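Local coordinates for putative lipoprotein (PDB 3QNK) that probably binds glycans at the bacterial outer membrane for uptake through a partner transporter, as other SusD-family lipoproteins do, at residues B[113-118]-B[157-162]; B[151-156]-B[192-197]; B[301-306]-B[480-485]. All blocks are in the same frame, centred on the assembly; numbering follows the deposited sequence.

Contact 1. Residues B[113-118]-B[157-162]; sequences FLRAMF and LEDLKK
Arg115 reaches Asp159 with CG anti to the backbone N (chi1 -171°) and with a bend at chi3 (70°) that turns NE toward the carboxylate of the other helix. The guanidinium then grips side-on: NE gives its hydrogen to OD2 of Asp159 at 2.8 Å, while NH2 of Arg115 meets OD1 of Asp159 at 2.9 Å. Each oxygen is used on its syn lone pair and both bonds are fairly straight, so this paired salt bridge fixes the rotation of both flat groups. Both residues are buried, and arginine suits the place because its remaining nitrogen can serve another partner: NH1 bonds Asn88 on helix 76-93. OD1 of Asp159 also bonds His112 ND1, so the buried carboxylate has several polar partners, which would be expected to ease the cost of burying it.

Beside the salt bridge the interface is apolar. Ala116, whose CB points toward the opposite helix, touches CG of Leu160 at 3.6 Å and CB of Asp159 at 3.8 Å. A methyl is the right size where the backbones come this near, the axes of the two segments passing 8.2 Å apart. The CD2 methyl of Leu160 touches both CB of Ala116 and the Phe113 ring, meeting CD1 of Phe113 at 3.8 Å. The Phe113 ring goes on to an edge-to-face contact with Phe240.

With N-to-C directions 156° apart, these segments of helices 101-126 and 149-166 form the near-antiparallel helix pairing characteristic of the alpha-alpha superhelix in TPR-like proteins, here in the N-terminal part of a SusD-like fold.

Contact 2. Residues B[151-156]-B[192-197]; sequences ECYDFI and ELYDKR
Tyr153 lays one face of its ring over Asp195, and this is the close-packed part of the contact. CB of Asp195 sits 3.8 Å from the centroid of the Tyr153 ring in a CH-pi contact, and the carboxylate continues the overlap, its plane only 9° from that of the ring, with CG of Asp195 3.6 Å from CD2 of Tyr153. A broad aromatic ring suits the place, since it can cover a short acidic side chain while leaving OD2 to its ionic partners, OD1 lying against the ring near CD2.

The salt-bridge network of Asp154, Asp195 and Arg197 lies on the more solvent-exposed side, all three being partly exposed. Arg197, extended from CG to NE, holds both acids at the edges of its guanidinium. NE and NH2 of Arg197 converge on OD2 of Asp195, NE at 2.7 Å; NH1 and NH2 converge end-on upon OD1 of Asp154, NH2 at 2.7 Å. The Asp154 carboxylate stands nearly perpendicular to the guanidinium, 81° between planes. Lys150 adds a second positive partner to Asp195. The hydroxyl end of Tyr153 packs more loosely, OH 3.8 Å from CB of Tyr194, whose ring leads away.

A Schellman motif with Lys196 as C-prime residue ends helix 181-194, and Arg197 is the N-cap position of helix 198-209. The network thus ties this helix junction to helix 149-166, while Val123 of helix 101-126 also packs on Tyr153 and helix 453-460 receives Tyr194.

Contact 3. Residues B[301-306]-B[480-485]; sequences DQVFDI and EFKVTK
Phe481 carries CB of Phe304 over one face of its ring, 3.8 Å from the centroid, while the backbone N of Ile306 lies at its edge. The two phenyl planes are only 25° apart but slid past each other, with ring centroids 5.3 Å apart, so they barely overlap. Flat apolar rings suit these positions because they can lie against one another on one face of the sheet. Gln302 CG lies over one face of the Phe304 ring, toward its rim, and Tyr295 meets that ring edge-to-face. CE2 of Phe304 also touches CG2 of Val483 at 4.0 Å.

Phe304 and Phe481 are an antiparallel hydrogen-bonded pair: Phe304 N to Phe481 O is 2.9 Å and almost straight, and Phe481 N to Phe304 O is 3.0 Å. On the other side of the sheet Asp305 and Glu480 form a non-hydrogen-bonded pair. Their like-charged ends are served elsewhere, Asp305 OD1 by Asn307 N and Glu480 OE1 by Ser477 OG. Nearby, Val303, a beta-branched residue at home in extended chain, rests CG1 on CB of Glu480 at 3.7 Å.

Short strand 304-305 thereby becomes an outer strand of a three-stranded antiparallel sheet, added to the beta hairpin of strands 469-475 and 480-488.

In the fold
From the N terminus, helix 101-126 supplies the first segment of contact 1, and the chain returns as helix 149-166, which gives contact 2 its 151-156 segment before contact 1 closes at 157-162. Contact 2 then closes at 192-197, so the two loops cross, each spanning fewer than 40 residues. Together they pack helix 149-166 against helix 101-126 and against the end of helix 181-194, and they touch where Leu157 CD1 lies 3.5 Å from Arg197 NH1. Contact 3 follows in series, closing a loop of 173 residues in the C-terminal part of the chain. It lies on the opposite side of the chain's centre, its own centre about 49 Å from that of contact 1, and joins strands 304-305 and 480-488.

Contact 1. Residues B[113-118]-B[157-162]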
loop_
_atom_site.group_PDB
_atom_site.type_symbol
_atom_site.label_atom_id
_atom_site.label_comp_id
_atom_site.label_asym_id
_atom_site.label_seq_id
_atom_site.Cartn_x
_atom_site.Cartn_y
_atom_site.Cartn_z
ATOM N N PHE B 113 0.092 -21.717 10.293
ATOM C CA PHE B 113 -1.301 -21.524 9.899
ATOM C C PHE B 113 -1.452 -20.210 9.162
ATOM O O PHE B 113 -2.115 -20.176 8.128
ATOM C CB PHE B 113 -2.238 -21.570 11.134
ATOM C CG PHE B 113 -3.678 -21.226 10.827
ATOM C CD1 PHE B 113 -4.525 -22.164 10.244
ATOM C CD2 PHE B 113 -4.167 -19.945 11.060
ATOM C CE1 PHE B 113 -5.840 -21.839 9.929
ATOM C CE2 PHE B 113 -5.493 -19.621 10.763
ATOM C CZ PHE B 113 -6.317 -20.569 10.187
ATOM N N LEU B 114 -0.841 -19.126 9.705
ATOM C CA LEU B 114 -0.921 -17.790 9.118
ATOM C C LEU B 114 -0.188 -17.720 7.785
ATOM O O LEU B 114 -0.760 -17.199 6.833
ATOM C CB LEU B 114 -0.423 -16.707 10.086
ATOM C CG LEU B 114 -1.378 -16.412 11.263
ATOM C CD1 LEU B 114 -0.707 -15.551 12.299
ATOM C CD2 LEU B 114 -2.659 -15.732 10.812
ATOM N N ARG B 115 1.020 -18.298 7.678
ATOM C CA ARG B 115 1.762 -18.271 6.411
ATOM C C ARG B 115 1.001 -19.024 5.324
ATOM O O ARG B 115 0.981 -18.571 4.174
ATOM C CB ARG B 115 3.192 -18.826 6.559
ATOM C CG ARG B 115 4.041 -18.600 5.299
ATOM C CD ARG B 115 5.486 -18.940 5.498
ATOM N NE ARG B 115 5.673 -20.380 5.632
ATOM C CZ ARG B 115 6.859 -20.969 5.702
ATOM N NH1 ARG B 115 7.974 -20.245 5.646
ATOM N NH2 ARG B 115 6.942 -22.284 5.836
ATOM N N ALA B 116 0.355 -20.150 5.695
ATOM C CA ALA B 116 -0.460 -20.966 4.794
ATOM C C ALA B 116 -1.655 -20.163 4.303
ATOM O O ALA B 116 -1.960 -20.158 3.109
ATOM C CB ALA B 116 -0.924 -22.216 5.513
HETATM N N MSE B 117 -2.302 -19.447 5.222
HETATM C CA MSE B 117 -3.440 -18.591 4.948
HETATM C C MSE B 117 -3.061 -17.456 4.001
HETATM O O MSE B 117 -3.847 -17.146 3.102
HETATM C CB MSE B 117 -4.002 -18.039 6.261
HETATM C CG MSE B 117 -5.049 -16.975 6.044
HETATM SE SE MSE B 117 -6.004 -16.614 7.633
HETATM C CE MSE B 117 -7.256 -18.101 7.529
ATOM N N PHE B 118 -1.887 -16.847 4.194
ATOM C CA PHE B 118 -1.422 -15.725 3.364
ATOM C C PHE B 118 -1.102 -16.184 1.957
ATOM O O PHE B 118 -1.555 -15.529 1.019
ATOM C CB PHE B 118 -0.219 -15.004 3.991
ATOM C CG PHE B 118 -0.513 -14.365 5.324
ATOM C CD1 PHE B 118 -1.744 -13.777 5.579
ATOM C CD2 PHE B 118 0.455 -14.307 6.312
ATOM C CE1 PHE B 118 -2.017 -13.179 6.813
ATOM C CE2 PHE B 118 0.182 -13.709 7.552
ATOM C CZ PHE B 118 -1.053 -13.143 7.788
ATOM N N LEU B 157 -0.198 -26.733 2.026
ATOM C CA LEU B 157 -0.637 -27.937 2.735
ATOM C C LEU B 157 0.426 -28.492 3.667
ATOM O O LEU B 157 0.067 -29.055 4.696
ATOM C CB LEU B 157 -1.122 -28.995 1.735
ATOM C CG LEU B 157 -2.434 -28.626 0.995
ATOM C CD1 LEU B 157 -2.704 -29.542 -0.174
ATOM C CD2 LEU B 157 -3.598 -28.563 1.951
ATOM N N GLU B 158 1.726 -28.309 3.365
ATOM C CA GLU B 158 2.778 -28.758 4.277
ATOM C C GLU B 158 2.783 -27.879 5.528
ATOM O O GLU B 158 2.925 -28.403 6.626
ATOM C CB GLU B 158 4.146 -28.782 3.601
ATOM C CG GLU B 158 4.656 -30.203 3.430
ATOM C CD GLU B 158 4.804 -31.030 4.700
ATOM O OE1 GLU B 158 5.637 -30.659 5.560
ATOM O OE2 GLU B 158 4.107 -32.065 4.821
ATOM N N ASP B 159 2.534 -26.561 5.364
ATOM C CA ASP B 159 2.422 -25.585 6.463
ATOM C C ASP B 159 1.229 -25.930 7.351
ATOM O O ASP B 159 1.367 -25.911 8.574
ATOM C CB ASP B 159 2.286 -24.135 5.931
ATOM C CG ASP B 159 3.571 -23.308 5.891
ATOM O OD1 ASP B 159 4.565 -23.715 6.532
ATOM O OD2 ASP B 159 3.563 -22.222 5.259
ATOM N N LEU B 160 0.079 -26.293 6.741
ATOM C CA LEU B 160 -1.132 -26.656 7.473
ATOM C C LEU B 160 -0.990 -28.009 8.139
ATOM O O LEU B 160 -1.546 -28.196 9.229
ATOM C CB LEU B 160 -2.379 -26.606 6.589
ATOM C CG LEU B 160 -2.818 -25.198 6.172
ATOM C CD1 LEU B 160 -3.808 -25.256 5.054
ATOM C CD2 LEU B 160 -3.349 -24.390 7.366
ATOM N N LYS B 161 -0.200 -28.936 7.549
ATOM C CA LYS B 161 0.091 -30.234 8.183
ATOM C C LYS B 161 0.864 -29.979 9.466
ATOM O O LYS B 161 0.500 -30.532 10.502
ATOM C CB LYS B 161 0.874 -31.173 7.243
ATOM C CG LYS B 161 1.334 -32.453 7.921
ATOM C CD LYS B 161 1.868 -33.492 6.959
ATOM C CE LYS B 161 2.853 -34.457 7.599
ATOM N NZ LYS B 161 4.264 -33.966 7.523
ATOM N N LYS B 162 1.898 -29.096 9.401
ATOM C CA LYS B 162 2.735 -28.735 10.555
ATOM C C LYS B 162 1.855 -28.064 11.616
ATOM O O LYS B 162 1.948 -28.432 12.781
ATOM C CB LYS B 162 3.947 -27.857 10.151
#

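Contact 2. Residues B[151-156]-B[192-197]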
loop_
_atom_site.group_PDB
_atom_site.type_symbol
_atom_site.label_atom_id
_atom_site.label_comp_id
_atom_site.label_asym_id
_atom_site.label_seq_id
_atom_site.Cartn_x
_atom_site.Cartn_y
_atom_site.Cartn_z
ATOM N N GLU B 151 2.891 -27.106 -6.811
ATOM C CA GLU B 151 3.958 -26.864 -5.834
ATOM C C GLU B 151 3.504 -25.908 -4.725
ATOM O O GLU B 151 3.823 -26.104 -3.551
ATOM C CB GLU B 151 5.146 -26.243 -6.540
ATOM C CG GLU B 151 6.345 -27.128 -6.725
ATOM C CD GLU B 151 7.586 -26.302 -7.010
ATOM O OE1 GLU B 151 7.658 -25.656 -8.086
ATOM O OE2 GLU B 151 8.447 -26.233 -6.101
ATOM N N CYS B 152 2.779 -24.856 -5.111
ATOM C CA CYS B 152 2.259 -23.848 -4.200
ATOM C C CYS B 152 1.205 -24.479 -3.275
ATOM O O CYS B 152 1.294 -24.295 -2.058
ATOM C CB CYS B 152 1.709 -22.663 -4.985
ATOM S SG CYS B 152 2.976 -21.752 -5.924
ATOM N N TYR B 153 0.291 -25.319 -3.834
ATOM C CA TYR B 153 -0.697 -26.018 -3.013
ATOM C C TYR B 153 0.005 -26.994 -2.056
ATOM O O TYR B 153 -0.400 -27.097 -0.900
ATOM C CB TYR B 153 -1.753 -26.726 -3.871
ATOM C CG TYR B 153 -2.871 -25.805 -4.300
ATOM C CD1 TYR B 153 -3.778 -25.296 -3.379
ATOM C CD2 TYR B 153 -3.023 -25.440 -5.629
ATOM C CE1 TYR B 153 -4.807 -24.439 -3.774
ATOM C CE2 TYR B 153 -4.055 -24.599 -6.037
ATOM C CZ TYR B 153 -4.943 -24.096 -5.109
ATOM O OH TYR B 153 -5.915 -23.225 -5.540
ATOM N N ASP B 154 1.119 -27.627 -2.508
ATOM C CA ASP B 154 1.951 -28.513 -1.678
ATOM C C ASP B 154 2.572 -27.729 -0.518
ATOM O O ASP B 154 2.523 -28.200 0.615
ATOM C CB ASP B 154 3.060 -29.185 -2.500
ATOM C CG ASP B 154 2.628 -30.270 -3.456
ATOM O OD1 ASP B 154 1.480 -30.754 -3.333
ATOM O OD2 ASP B 154 3.464 -30.700 -4.275
ATOM N N PHE B 155 3.119 -26.523 -0.795
ATOM C CA PHE B 155 3.719 -25.640 0.217
ATOM C C PHE B 155 2.691 -25.280 1.289
ATOM O O PHE B 155 2.961 -25.509 2.462
ATOM C CB PHE B 155 4.301 -24.363 -0.439
ATOM C CG PHE B 155 5.147 -23.499 0.458
ATOM C CD1 PHE B 155 4.561 -22.591 1.335
ATOM C CD2 PHE B 155 6.529 -23.547 0.391
ATOM C CE1 PHE B 155 5.342 -21.793 2.166
ATOM C CE2 PHE B 155 7.308 -22.723 1.196
ATOM C CZ PHE B 155 6.707 -21.861 2.089
ATOM N N ILE B 156 1.506 -24.774 0.881
ATOM C CA ILE B 156 0.398 -24.390 1.772
ATOM C C ILE B 156 0.005 -25.572 2.650
ATOM O O ILE B 156 -0.078 -25.438 3.874
ATOM C CB ILE B 156 -0.829 -23.831 0.986
ATOM C CG1 ILE B 156 -0.478 -22.527 0.224
ATOM C CG2 ILE B 156 -2.018 -23.599 1.920
ATOM C CD1 ILE B 156 -1.407 -22.236 -0.932
ATOM N N GLU B 192 -7.330 -28.255 -0.108
ATOM C CA GLU B 192 -7.347 -29.546 -0.786
ATOM C C GLU B 192 -8.485 -29.628 -1.812
ATOM O O GLU B 192 -8.302 -30.200 -2.884
ATOM C CB GLU B 192 -7.466 -30.704 0.221
ATOM C CG GLU B 192 -6.236 -30.929 1.096
ATOM C CD GLU B 192 -6.430 -31.779 2.349
ATOM O OE1 GLU B 192 -7.551 -31.779 2.905
ATOM O OE2 GLU B 192 -5.453 -32.429 2.793
ATOM N N LEU B 193 -9.653 -29.038 -1.502
ATOM C CA LEU B 193 -10.806 -29.038 -2.403
ATOM C C LEU B 193 -10.529 -28.158 -3.625
ATOM O O LEU B 193 -10.859 -28.535 -4.761
ATOM C CB LEU B 193 -12.070 -28.568 -1.656
ATOM C CG LEU B 193 -13.406 -28.628 -2.418
ATOM C CD1 LEU B 193 -13.803 -30.068 -2.742
ATOM C CD2 LEU B 193 -14.491 -27.945 -1.647
ATOM N N TYR B 194 -9.911 -26.989 -3.385
ATOM C CA TYR B 194 -9.521 -26.036 -4.428
ATOM C C TYR B 194 -8.565 -26.712 -5.418
ATOM O O TYR B 194 -8.728 -26.481 -6.607
ATOM C CB TYR B 194 -8.922 -24.743 -3.803
ATOM C CG TYR B 194 -9.968 -23.721 -3.368
ATOM C CD1 TYR B 194 -11.222 -24.124 -2.912
ATOM C CD2 TYR B 194 -9.733 -22.355 -3.489
ATOM C CE1 TYR B 194 -12.216 -23.194 -2.592
ATOM C CE2 TYR B 194 -10.714 -21.409 -3.138
ATOM C CZ TYR B 194 -11.946 -21.837 -2.663
ATOM O OH TYR B 194 -12.921 -20.951 -2.264
ATOM N N ASP B 195 -7.686 -27.643 -4.958
ATOM C CA ASP B 195 -6.742 -28.378 -5.805
ATOM C C ASP B 195 -7.232 -29.804 -6.184
ATOM O O ASP B 195 -6.435 -30.647 -6.657
ATOM C CB ASP B 195 -5.351 -28.459 -5.142
ATOM C CG ASP B 195 -4.251 -28.802 -6.131
ATOM O OD1 ASP B 195 -4.395 -28.450 -7.336
ATOM O OD2 ASP B 195 -3.267 -29.459 -5.716
ATOM N N LYS B 196 -8.541 -30.068 -5.996
ATOM C CA LYS B 196 -9.197 -31.324 -6.366
ATOM C C LYS B 196 -8.528 -32.587 -5.742
ATOM O O LYS B 196 -8.583 -33.677 -6.334
ATOM C CB LYS B 196 -9.314 -31.475 -7.910
ATOM C CG LYS B 196 -10.028 -30.319 -8.600
ATOM C CD LYS B 196 -10.408 -30.704 -9.991
ATOM C CE LYS B 196 -11.347 -29.743 -10.679
ATOM N NZ LYS B 196 -11.555 -30.128 -12.110
ATOM N N ARG B 197 -7.995 -32.456 -4.507
ATOM C CA ARG B 197 -7.415 -33.549 -3.726
ATOM C C ARG B 197 -8.514 -34.122 -2.842
ATOM O O ARG B 197 -8.468 -34.008 -1.619
ATOM C CB ARG B 197 -6.219 -33.037 -2.883
ATOM C CG ARG B 197 -5.170 -32.312 -3.692
ATOM C CD ARG B 197 -3.970 -31.950 -2.861
ATOM N NE ARG B 197 -3.056 -31.112 -3.632
ATOM C CZ ARG B 197 -1.747 -31.021 -3.427
ATOM N NH1 ARG B 197 -1.166 -31.722 -2.457
ATOM N NH2 ARG B 197 -1.006 -30.240 -4.195
#

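Contact 3. Residues B[301-306]-B[480-485]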
loop_
_atom_site.group_PDB
_atom_site.type_symbol
_atom_site.label_atom_id
_atom_site.label_comp_id
_atom_site.label_asym_id
_atom_site.label_seq_id
_atom_site.Cartn_x
_atom_site.Cartn_y
_atom_site.Cartn_z
ATOM N N ASP B 301 -41.575 -5.346 -19.288
ATOM C CA ASP B 301 -42.851 -4.630 -19.268
ATOM C C ASP B 301 -43.847 -5.303 -18.314
ATOM O O ASP B 301 -44.887 -4.732 -18.052
ATOM C CB ASP B 301 -43.443 -4.486 -20.685
ATOM C CG ASP B 301 -43.622 -5.738 -21.518
ATOM O OD1 ASP B 301 -42.805 -6.684 -21.369
ATOM O OD2 ASP B 301 -44.470 -5.712 -22.445
ATOM N N GLN B 302 -43.511 -6.466 -17.747
ATOM C CA GLN B 302 -44.388 -7.215 -16.844
ATOM C C GLN B 302 -44.416 -6.618 -15.467
ATOM O O GLN B 302 -43.349 -6.444 -14.868
ATOM C CB GLN B 302 -43.954 -8.681 -16.742
ATOM C CG GLN B 302 -44.933 -9.460 -15.885
ATOM C CD GLN B 302 -45.112 -10.918 -16.193
ATOM O OE1 GLN B 302 -44.232 -11.633 -16.736
ATOM N NE2 GLN B 302 -46.257 -11.397 -15.755
ATOM N N VAL B 303 -45.630 -6.370 -14.928
ATOM C CA VAL B 303 -45.747 -5.824 -13.586
ATOM C C VAL B 303 -46.264 -6.909 -12.641
ATOM O O VAL B 303 -47.246 -7.595 -12.946
ATOM C CB VAL B 303 -46.619 -4.557 -13.557
ATOM C CG1 VAL B 303 -46.713 -3.981 -12.149
ATOM C CG2 VAL B 303 -46.088 -3.491 -14.523
ATOM N N PHE B 304 -45.570 -7.080 -11.515
ATOM C CA PHE B 304 -45.942 -8.008 -10.475
ATOM C C PHE B 304 -46.365 -7.293 -9.221
ATOM O O PHE B 304 -45.871 -6.208 -8.946
ATOM C CB PHE B 304 -44.792 -8.923 -10.128
ATOM C CG PHE B 304 -44.201 -9.614 -11.320
ATOM C CD1 PHE B 304 -44.706 -10.847 -11.751
ATOM C CD2 PHE B 304 -43.123 -9.052 -12.007
ATOM C CE1 PHE B 304 -44.142 -11.500 -12.847
ATOM C CE2 PHE B 304 -42.544 -9.717 -13.077
ATOM C CZ PHE B 304 -43.048 -10.939 -13.489
ATOM N N ASP B 305 -47.273 -7.911 -8.449
ATOM C CA ASP B 305 -47.715 -7.410 -7.158
ATOM C C ASP B 305 -47.124 -8.313 -6.109
ATOM O O ASP B 305 -47.357 -9.522 -6.128
ATOM C CB ASP B 305 -49.243 -7.359 -7.059
ATOM C CG ASP B 305 -49.754 -6.622 -5.834
ATOM O OD1 ASP B 305 -49.574 -7.148 -4.701
ATOM O OD2 ASP B 305 -50.350 -5.524 -6.005
ATOM N N ILE B 306 -46.347 -7.725 -5.200
ATOM C CA ILE B 306 -45.622 -8.395 -4.122
ATOM C C ILE B 306 -46.549 -9.313 -3.286
ATOM O O ILE B 306 -46.087 -10.276 -2.688
ATOM C CB ILE B 306 -44.938 -7.286 -3.269
ATOM C CG1 ILE B 306 -43.585 -7.724 -2.785
ATOM C CG2 ILE B 306 -45.815 -6.677 -2.150
ATOM C CD1 ILE B 306 -42.790 -6.596 -2.094
ATOM N N GLU B 480 -46.042 -2.937 -6.201
ATOM C CA GLU B 480 -45.673 -3.495 -7.496
ATOM C C GLU B 480 -44.297 -3.139 -7.963
ATOM O O GLU B 480 -43.825 -2.019 -7.757
ATOM C CB GLU B 480 -46.644 -3.034 -8.578
ATOM C CG GLU B 480 -48.085 -3.396 -8.313
ATOM C CD GLU B 480 -49.050 -2.412 -8.937
ATOM O OE1 GLU B 480 -48.943 -1.206 -8.622
ATOM O OE2 GLU B 480 -49.901 -2.843 -9.750
ATOM N N PHE B 481 -43.720 -4.080 -8.742
ATOM C CA PHE B 481 -42.384 -4.024 -9.308
ATOM C C PHE B 481 -42.317 -4.658 -10.693
ATOM O O PHE B 481 -43.207 -5.414 -11.087
ATOM C CB PHE B 481 -41.387 -4.733 -8.365
ATOM C CG PHE B 481 -41.565 -6.225 -8.270
ATOM C CD1 PHE B 481 -42.460 -6.780 -7.362
ATOM C CD2 PHE B 481 -40.839 -7.080 -9.088
ATOM C CE1 PHE B 481 -42.656 -8.171 -7.304
ATOM C CE2 PHE B 481 -41.027 -8.467 -9.025
ATOM C CZ PHE B 481 -41.928 -9.005 -8.131
ATOM N N LYS B 482 -41.229 -4.316 -11.416
ATOM C CA LYS B 482 -40.782 -4.802 -12.723
ATOM C C LYS B 482 -39.395 -5.440 -12.514
ATOM O O LYS B 482 -38.661 -5.003 -11.616
ATOM C CB LYS B 482 -40.694 -3.639 -13.743
ATOM C CG LYS B 482 -42.018 -3.102 -14.304
ATOM C CD LYS B 482 -41.748 -1.781 -15.025
ATOM C CE LYS B 482 -42.878 -1.224 -15.865
ATOM N NZ LYS B 482 -42.397 -0.761 -17.203
ATOM N N VAL B 483 -39.024 -6.455 -13.341
ATOM C CA VAL B 483 -37.686 -7.076 -13.297
ATOM C C VAL B 483 -36.799 -6.262 -14.228
ATOM O O VAL B 483 -37.205 -5.929 -15.334
ATOM C CB VAL B 483 -37.692 -8.601 -13.625
ATOM C CG1 VAL B 483 -36.280 -9.193 -13.585
ATOM C CG2 VAL B 483 -38.628 -9.350 -12.668
ATOM N N THR B 484 -35.617 -5.897 -13.770
ATOM C CA THR B 484 -34.662 -5.061 -14.524
ATOM C C THR B 484 -33.363 -5.770 -14.845
ATOM O O THR B 484 -33.011 -6.709 -14.132
ATOM C CB THR B 484 -34.299 -3.830 -13.646
ATOM O OG1 THR B 484 -33.676 -4.268 -12.415
ATOM C CG2 THR B 484 -35.507 -2.954 -13.353
ATOM N N LYS B 485 -32.612 -5.273 -15.842
ATOM C CA LYS B 485 -31.236 -5.695 -16.144
ATOM C C LYS B 485 -30.357 -4.865 -15.210
ATOM O O LYS B 485 -30.570 -3.656 -15.119
ATOM C CB LYS B 485 -30.879 -5.472 -17.624
ATOM C CG LYS B 485 -31.391 -6.541 -18.568
ATOM C CD LYS B 485 -31.224 -6.102 -20.012
ATOM C CE LYS B 485 -31.178 -7.226 -21.043
ATOM N NZ LYS B 485 -32.523 -7.653 -21.532
#